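Local coordinates for putative transcriptional regulator, IclR family (Arthrobacter aurescens, PDB 3OBF), which probably acts as a DNA-binding transcription factor of the IclR family, represented here by its C-terminal, GAF-like effector domain, at residues A[12-15]-A[16-20]; A[69-72]-A[73-77]; A[146-149]-A[150-154]. All coordinates share one frame; numbering follows the deposited sequence.

Interaction 1 (A[12-15]-A[16-20]); sequences VLRE and LTERT
The last two turns of the amphipathic helix 3-20 join residues 12-15 to the residues that follow them, 16-20; the bonded pairs are four apart. Four successive i to i+4 backbone bonds hold the turns: Leu16 N gives to Val12 O, Thr17 N to Leu13 O, Glu18 N to Arg14 O, and Arg19 N to Glu15 O, all between 2.9 and 3.2 Å. Side chains then lie over these carbonyls. Glu18 puts its CG between the backbone N and the carbonyl carbon (chi1 41°), which sets that methylene over the preceding turn, 3.1 Å from Glu15 O and about as near to Arg14 O. Its chain runs on extended, and OE2 stops 3.5 Å from Glu15 CA. Arg19 covers the other flank of the same oxygen: its CG also comes to 3.1 Å from Glu15 O before the chain bends at chi2. The charged ends of Arg14, Glu15, Glu18 and Arg19 make no salt bridge with one another. At the helix end, Leu16 O is gripped twice by Thr20, by its N at 3.0 Å and by its OG1 at 2.9 Å, from opposite faces of the carbonyl plane. Thr20 OG1 also takes a bond from Glu22 N, and Thr17 OG1 is bonded to Ser24 OG and Glu22 O, so both threonines fasten the helix end to the chain that leads into strand 24-29. On the buried side Leu13 and Leu16 rest on Val139 of strand 135-144, while Val12 and Leu16 also meet Val167 and Ala163 of helix 150-170. Apolar residues inward and charged residues outward is the pattern of an amphipathic helix laid on a sheet, here at the start of an alpha/beta domain of the GAF-like class.

Interaction 2 (A[69-72]-A[73-77]); sequences ASEN and EDRVR
An N-cap opens helix 73-82, with Asn72 as the capping residue. Its CG stands anti to its own backbone N (chi1 174°), carrying OD1 round to accept from Asp74 N at 2.9 Å. Asp74 N approaches from above the amide plane, off the lone pair, and the bond is also bent, 132° at the hydrogen. Asn72 OD1 is modelled only 2.5 Å from Asp74 OD2, too close for two bare acceptors; the carboxyl group may hold a proton, but the position is doubtful. The main chain adds the first helical bond, Val76 N to Asn72 O at 3.0 Å. One residue earlier, Glu71 lies alongside Arg75, the two pointing the same way. Glu71 OE1 lies 3.6 Å from the methylene Arg75 CG, while the charged ends stay beyond salt-bridge distance, OE1 to Arg75 NE 4.6 Å. Glu71 CB packs on Val76 CG2. Arg77 bridges two acids: NH1 meets Asp74 OD1 at 2.9 Å at the guanidinium edge, and NH2 makes a salt bridge to Glu73 OE2, its hydrogen bond weak. Glu73, paired with Lys103, and Val76 lie on Leu99, setting the start of helix 73-82 against helix 92-108, while Glu71 OE2, bonded by Trp29 NE1, ties the preceding turn to strand 24-29.

Interaction 3 (A[146-149]-A[150-154]); sequences FRVS and QDTLN
Ser149 and Thr152 meet where the loop after strand 135-144 turns into helix 150-170, and the serine side chain is short enough to follow atom by atom. Its CB lies beside the adjoining peptide. From there OG swings between the backbone N and the carbonyl carbon (chi1 65°), which points it forward to the amides of the first turn. It ends 3.4 Å from Thr152 N; the bond is long but almost straight, 175° at the hydrogen, a weak capping bond. The same hydroxyl is 3.4 Å from Thr152 OG1 and brushes Asp151 CB. Ser149 is thus the N-cap of helix 150-170: its side chain stands in for the acceptor that a preceding turn would otherwise offer to an amide at the helix start. Its own carbonyl supplies the first main-chain bond, from Leu153 N to Ser149 O at 2.8 Å. An apolar contact lies just before the cap. Val148 has CG1 anti to its backbone N (chi1 -179°), and this methyl reaches forward to 3.5 Å from Leu153 N and 4.0 Å from Leu153 CB. It also meets the methyl of Thr152, CG1 to CG2 at 3.8 Å, the two side chains crossing at a slant. Val148 and Leu153 both reach Val122 of strand 121-129, and Leu153 goes on to Val112 and Phe114 of strand 111-114, so the first turn is seated against the side of the sheet bounded by strand 111-114, an outermost strand. Two residues before the cap, Arg147 points its guanidinium toward Glu22, in a salt bridge through NH2, and its NH1 bonds to His44 O.

From the N terminus the three contacts come in series, none nested in another and none crossing. Interaction 1 secures the end of helix 3-20 ahead of strand 24-29. Interaction 2 turns the chain from helix 62-69 into helix 73-82, and joins the latter to helix 92-108 and strand 24-29; it lies on the opposite side of the chain's centre, its centre about 31 Å from that of interaction 1. Interaction 3 comes last, where strand 135-144 hands over to helix 150-170. Interactions 1 and 3 approach to about 7 Å between nearest atoms without touching, linked through Glu22 just past interaction 1. Interaction 2 stays about 17 Å from interaction 3 at nearest atoms.

Interaction 1 (A[12-15]-A[16-20])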
loop_
_atom_site.group_PDB
_atom_site.type_symbol
_atom_site.label_atom_id
_atom_site.label_comp_id
_atom_site.label_asym_id
_atom_site.label_seq_id
_atom_site.Cartn_x
_atom_site.Cartn_y
_atom_site.Cartn_z
ATOM N N VAL A 12 11.422 4.352 -10.635
ATOM C CA VAL A 12 9.991 4.443 -10.844
ATOM C C VAL A 12 9.383 5.291 -9.690
ATOM O O VAL A 12 8.501 6.110 -9.914
ATOM C CB VAL A 12 9.339 3.034 -10.951
ATOM C CG1 VAL A 12 7.820 3.125 -10.940
ATOM C CG2 VAL A 12 9.801 2.289 -12.213
ATOM N N LEU A 13 9.888 5.127 -8.479
ATOM C CA LEU A 13 9.387 5.963 -7.343
ATOM C C LEU A 13 9.789 7.413 -7.544
ATOM O O LEU A 13 9.007 8.301 -7.259
ATOM C CB LEU A 13 9.915 5.494 -5.980
ATOM C CG LEU A 13 9.634 4.086 -5.464
ATOM C CD1 LEU A 13 10.469 3.834 -4.196
ATOM C CD2 LEU A 13 8.117 3.833 -5.200
ATOM N N ARG A 14 11.004 7.643 -8.048
ATOM C CA ARG A 14 11.488 9.019 -8.249
ATOM C C ARG A 14 10.574 9.732 -9.270
ATOM O O ARG A 14 10.114 10.835 -9.027
ATOM C CB ARG A 14 12.977 9.050 -8.674
ATOM C CG ARG A 14 13.552 10.487 -8.842
ATOM C CD ARG A 14 14.914 10.501 -9.569
ATOM N NE ARG A 14 15.099 9.294 -10.397
ATOM C CZ ARG A 14 16.240 8.933 -10.977
ATOM N NH1 ARG A 14 17.332 9.684 -10.852
ATOM N NH2 ARG A 14 16.288 7.821 -11.694
ATOM N N GLU A 15 10.291 9.049 -10.375
ATOM C CA GLU A 15 9.395 9.519 -11.409
ATOM C C GLU A 15 7.985 9.768 -10.842
ATOM O O GLU A 15 7.318 10.740 -11.212
ATOM C CB GLU A 15 9.391 8.479 -12.546
ATOM C CG GLU A 15 8.486 8.723 -13.810
ATOM C CD GLU A 15 8.426 7.454 -14.752
ATOM O OE1 GLU A 15 8.300 6.286 -14.239
ATOM O OE2 GLU A 15 8.502 7.617 -16.006
ATOM N N LEU A 16 7.520 8.884 -9.961
ATOM C CA LEU A 16 6.181 9.008 -9.445
ATOM C C LEU A 16 6.008 10.249 -8.545
ATOM O O LEU A 16 4.968 10.931 -8.582
ATOM C CB LEU A 16 5.798 7.741 -8.689
ATOM C CG LEU A 16 4.416 7.671 -8.021
ATOM C CD1 LEU A 16 3.333 7.777 -9.098
ATOM C CD2 LEU A 16 4.244 6.349 -7.132
ATOM N N THR A 17 7.019 10.515 -7.718
ATOM C CA THR A 17 7.031 11.682 -6.863
ATOM C C THR A 17 7.151 12.997 -7.658
ATOM O O THR A 17 6.534 13.997 -7.293
ATOM C CB THR A 17 8.093 11.538 -5.753
ATOM O OG1 THR A 17 7.608 10.608 -4.797
ATOM C CG2 THR A 17 8.360 12.875 -5.026
ATOM N N GLU A 18 7.899 13.007 -8.754
ATOM C CA GLU A 18 7.904 14.219 -9.581
ATOM C C GLU A 18 6.569 14.492 -10.288
ATOM O O GLU A 18 6.252 15.647 -10.543
ATOM C CB GLU A 18 9.091 14.301 -10.565
ATOM C CG GLU A 18 9.449 12.988 -11.251
ATOM C CD GLU A 18 10.852 12.956 -11.889
ATOM O OE1 GLU A 18 11.813 13.584 -11.346
ATOM O OE2 GLU A 18 10.989 12.265 -12.943
ATOM N N ARG A 19 5.787 13.442 -10.560
ATOM C CA ARG A 19 4.481 13.578 -11.219
ATOM C C ARG A 19 3.305 13.862 -10.226
ATOM O O ARG A 19 2.272 14.426 -10.591
ATOM C CB ARG A 19 4.188 12.304 -12.017
ATOM C CG ARG A 19 5.227 11.966 -13.107
ATOM C CD ARG A 19 5.431 13.175 -13.948
ATOM N NE ARG A 19 6.119 12.931 -15.211
ATOM C CZ ARG A 19 5.908 13.640 -16.319
ATOM N NH1 ARG A 19 6.584 13.359 -17.434
ATOM N NH2 ARG A 19 5.005 14.616 -16.329
ATOM N N THR A 20 3.450 13.459 -8.980
ATOM C CA THR A 20 2.353 13.611 -8.033
ATOM C C THR A 20 2.640 14.737 -7.080
ATOM O O THR A 20 1.730 15.297 -6.485
ATOM C CB THR A 20 2.148 12.341 -7.187
ATOM O OG1 THR A 20 3.335 12.108 -6.427
ATOM C CG2 THR A 20 1.845 11.136 -8.076
#

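Interaction 2 (A[69-72]-A[73-77])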
loop_
_atom_site.group_PDB
_atom_site.type_symbol
_atom_site.label_atom_id
_atom_site.label_comp_id
_atom_site.label_asym_id
_atom_site.label_seq_id
_atom_site.Cartn_x
_atom_site.Cartn_y
_atom_site.Cartn_z
ATOM N N ALA A 69 -4.604 -8.849 1.068
ATOM C CA ALA A 69 -5.215 -9.442 -0.129
ATOM C C ALA A 69 -4.438 -10.654 -0.651
ATOM O O ALA A 69 -5.013 -11.542 -1.277
ATOM C CB ALA A 69 -5.410 -8.391 -1.237
ATOM N N SER A 70 -3.141 -10.717 -0.360
ATOM C CA SER A 70 -2.334 -11.870 -0.774
ATOM C C SER A 70 -2.421 -13.049 0.195
ATOM O O SER A 70 -1.964 -14.143 -0.145
ATOM C CB SER A 70 -0.856 -11.494 -0.945
ATOM O OG SER A 70 -0.220 -11.398 0.326
ATOM N N GLU A 71 -2.984 -12.836 1.387
ATOM C CA GLU A 71 -3.123 -13.902 2.379
ATOM C C GLU A 71 -4.407 -14.734 2.194
ATOM O O GLU A 71 -5.382 -14.333 1.563
ATOM C CB GLU A 71 -3.092 -13.341 3.818
ATOM C CG GLU A 71 -1.806 -12.586 4.222
ATOM C CD GLU A 71 -0.578 -13.493 4.474
ATOM O OE1 GLU A 71 -0.699 -14.742 4.435
ATOM O OE2 GLU A 71 0.524 -12.946 4.730
ATOM N N ASN A 72 -4.388 -15.913 2.767
ATOM C CA ASN A 72 -5.570 -16.711 2.873
ATOM C C ASN A 72 -6.571 -15.988 3.829
ATOM O O ASN A 72 -6.151 -15.340 4.798
ATOM C CB ASN A 72 -5.108 -18.077 3.404
ATOM C CG ASN A 72 -6.215 -18.966 3.708
ATOM O OD1 ASN A 72 -6.807 -18.865 4.780
ATOM N ND2 ASN A 72 -6.517 -19.879 2.795
ATOM N N GLU A 73 -7.872 -16.062 3.513
ATOM C CA GLU A 73 -8.943 -15.438 4.325
ATOM C C GLU A 73 -8.801 -15.737 5.802
ATOM O O GLU A 73 -8.873 -14.843 6.635
ATOM C CB GLU A 73 -10.340 -15.877 3.867
ATOM C CG GLU A 73 -11.000 -14.886 2.889
ATOM C CD GLU A 73 -12.432 -15.253 2.459
ATOM O OE1 GLU A 73 -12.841 -14.771 1.365
ATOM O OE2 GLU A 73 -13.138 -16.009 3.186
ATOM N N ASP A 74 -8.565 -17.001 6.113
ATOM C CA ASP A 74 -8.469 -17.451 7.500
ATOM C C ASP A 74 -7.277 -16.859 8.212
ATOM O O ASP A 74 -7.361 -16.561 9.381
ATOM C CB ASP A 74 -8.461 -18.982 7.535
ATOM C CG ASP A 74 -9.482 -19.577 6.554
ATOM O OD1 ASP A 74 -10.651 -19.811 6.973
ATOM O OD2 ASP A 74 -9.132 -19.729 5.338
ATOM N N ARG A 75 -6.176 -16.677 7.495
ATOM C CA ARG A 75 -5.019 -15.975 8.014
ATOM C C ARG A 75 -5.365 -14.499 8.307
ATOM O O ARG A 75 -4.928 -13.926 9.312
ATOM C CB ARG A 75 -3.838 -16.089 7.033
ATOM C CG ARG A 75 -2.533 -15.302 7.429
ATOM C CD ARG A 75 -1.951 -15.679 8.818
ATOM N NE ARG A 75 -0.639 -15.044 8.995
ATOM C CZ ARG A 75 -0.021 -14.862 10.164
ATOM N NH1 ARG A 75 -0.601 -15.264 11.282
ATOM N NH2 ARG A 75 1.176 -14.249 10.219
ATOM N N VAL A 76 -6.137 -13.881 7.426
ATOM C CA VAL A 76 -6.569 -12.514 7.677
ATOM C C VAL A 76 -7.424 -12.490 8.957
ATOM O O VAL A 76 -7.183 -11.662 9.862
ATOM C CB VAL A 76 -7.256 -11.891 6.441
ATOM C CG1 VAL A 76 -7.838 -10.521 6.759
ATOM C CG2 VAL A 76 -6.273 -11.791 5.252
ATOM N N ARG A 77 -8.347 -13.438 9.074
ATOM C CA ARG A 77 -9.182 -13.556 10.280
ATOM C C ARG A 77 -8.349 -13.698 11.562
ATOM O O ARG A 77 -8.587 -13.015 12.567
ATOM C CB ARG A 77 -10.151 -14.746 10.176
ATOM C CG ARG A 77 -11.294 -14.532 9.195
ATOM C CD ARG A 77 -12.329 -15.735 9.157
ATOM N NE ARG A 77 -13.162 -15.593 7.955
ATOM C CZ ARG A 77 -13.148 -16.425 6.900
ATOM N NH1 ARG A 77 -12.382 -17.526 6.894
ATOM N NH2 ARG A 77 -13.929 -16.174 5.843
#

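Interaction 3 (A[146-149]-A[150-154])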
loop_
_atom_site.group_PDB
_atom_site.type_symbol
_atom_site.label_atom_id
_atom_site.label_comp_id
_atom_site.label_asym_id
_atom_site.label_seq_id
_atom_site.Cartn_x
_atom_site.Cartn_y
_atom_site.Cartn_z
ATOM N N PHE A 146 -5.465 17.180 4.276
ATOM C CA PHE A 146 -5.914 18.537 3.957
ATOM C C PHE A 146 -5.849 18.888 2.453
ATOM O O PHE A 146 -6.704 19.614 1.952
ATOM C CB PHE A 146 -5.223 19.611 4.826
ATOM C CG PHE A 146 -3.766 19.822 4.507
ATOM C CD1 PHE A 146 -3.378 20.628 3.427
ATOM C CD2 PHE A 146 -2.774 19.229 5.290
ATOM C CE1 PHE A 146 -2.027 20.822 3.118
ATOM C CE2 PHE A 146 -1.426 19.429 4.991
ATOM C CZ PHE A 146 -1.052 20.223 3.903
ATOM N N ARG A 147 -4.865 18.353 1.726
ATOM C CA ARG A 147 -4.693 18.780 0.339
ATOM C C ARG A 147 -5.196 17.771 -0.667
ATOM O O ARG A 147 -5.087 17.979 -1.872
ATOM C CB ARG A 147 -3.245 19.225 0.041
ATOM C CG ARG A 147 -2.129 18.246 0.406
ATOM C CD ARG A 147 -0.803 18.722 -0.213
ATOM N NE ARG A 147 0.258 17.706 -0.154
ATOM C CZ ARG A 147 1.433 17.881 0.449
ATOM N NH1 ARG A 147 1.707 19.047 1.045
ATOM N NH2 ARG A 147 2.338 16.895 0.457
ATOM N N VAL A 148 -5.766 16.689 -0.168
ATOM C CA VAL A 148 -6.211 15.594 -1.024
ATOM C C VAL A 148 -7.685 15.367 -0.802
ATOM O O VAL A 148 -8.110 14.994 0.289
ATOM C CB VAL A 148 -5.454 14.240 -0.759
ATOM C CG1 VAL A 148 -5.953 13.167 -1.703
ATOM C CG2 VAL A 148 -3.949 14.394 -0.927
ATOM N N SER A 149 -8.449 15.610 -1.852
ATOM C CA SER A 149 -9.862 15.350 -1.874
ATOM C C SER A 149 -10.042 13.956 -2.450
ATOM O O SER A 149 -9.073 13.340 -2.956
ATOM C CB SER A 149 -10.539 16.367 -2.801
ATOM O OG SER A 149 -10.087 16.170 -4.130
ATOM N N GLN A 150 -11.282 13.461 -2.378
ATOM C CA GLN A 150 -11.608 12.153 -2.934
ATOM C C GLN A 150 -11.179 12.034 -4.400
ATOM O O GLN A 150 -10.691 10.990 -4.820
ATOM C CB GLN A 150 -13.093 11.808 -2.755
ATOM C CG GLN A 150 -13.391 10.322 -3.012
ATOM C CD GLN A 150 -14.529 9.772 -2.137
ATOM O OE1 GLN A 150 -15.382 10.523 -1.637
ATOM N NE2 GLN A 150 -14.539 8.447 -1.951
ATOM N N ASP A 151 -11.350 13.103 -5.161
ATOM C CA ASP A 151 -10.966 13.118 -6.565
ATOM C C ASP A 151 -9.453 12.990 -6.785
ATOM O O ASP A 151 -9.027 12.223 -7.640
ATOM C CB ASP A 151 -11.493 14.402 -7.219
ATOM C CG ASP A 151 -13.005 14.555 -7.057
ATOM O OD1 ASP A 151 -13.678 13.503 -7.000
ATOM O OD2 ASP A 151 -13.529 15.709 -6.991
ATOM N N THR A 152 -8.675 13.797 -6.045
ATOM C CA THR A 152 -7.208 13.780 -6.053
ATOM C C THR A 152 -6.751 12.365 -5.668
ATOM O O THR A 152 -5.869 11.793 -6.311
ATOM C CB THR A 152 -6.608 14.821 -5.047
ATOM O OG1 THR A 152 -6.978 16.150 -5.421
ATOM C CG2 THR A 152 -5.073 14.749 -4.989
ATOM N N LEU A 153 -7.388 11.822 -4.627
ATOM C CA LEU A 153 -7.171 10.438 -4.164
ATOM C C LEU A 153 -7.325 9.397 -5.267
ATOM O O LEU A 153 -6.442 8.560 -5.452
ATOM C CB LEU A 153 -8.126 10.100 -3.016
ATOM C CG LEU A 153 -7.939 8.762 -2.299
ATOM C CD1 LEU A 153 -6.762 8.843 -1.350
ATOM C CD2 LEU A 153 -9.243 8.408 -1.560
ATOM N N ASN A 154 -8.441 9.452 -5.996
ATOM C CA ASN A 154 -8.626 8.556 -7.138
ATOM C C ASN A 154 -7.537 8.691 -8.194
ATOM O O ASN A 154 -7.065 7.706 -8.735
ATOM C CB ASN A 154 -10.033 8.669 -7.744
ATOM C CG ASN A 154 -11.043 7.817 -6.986
ATOM O OD1 ASN A 154 -11.548 8.210 -5.928
ATOM N ND2 ASN A 154 -11.333 6.628 -7.521
#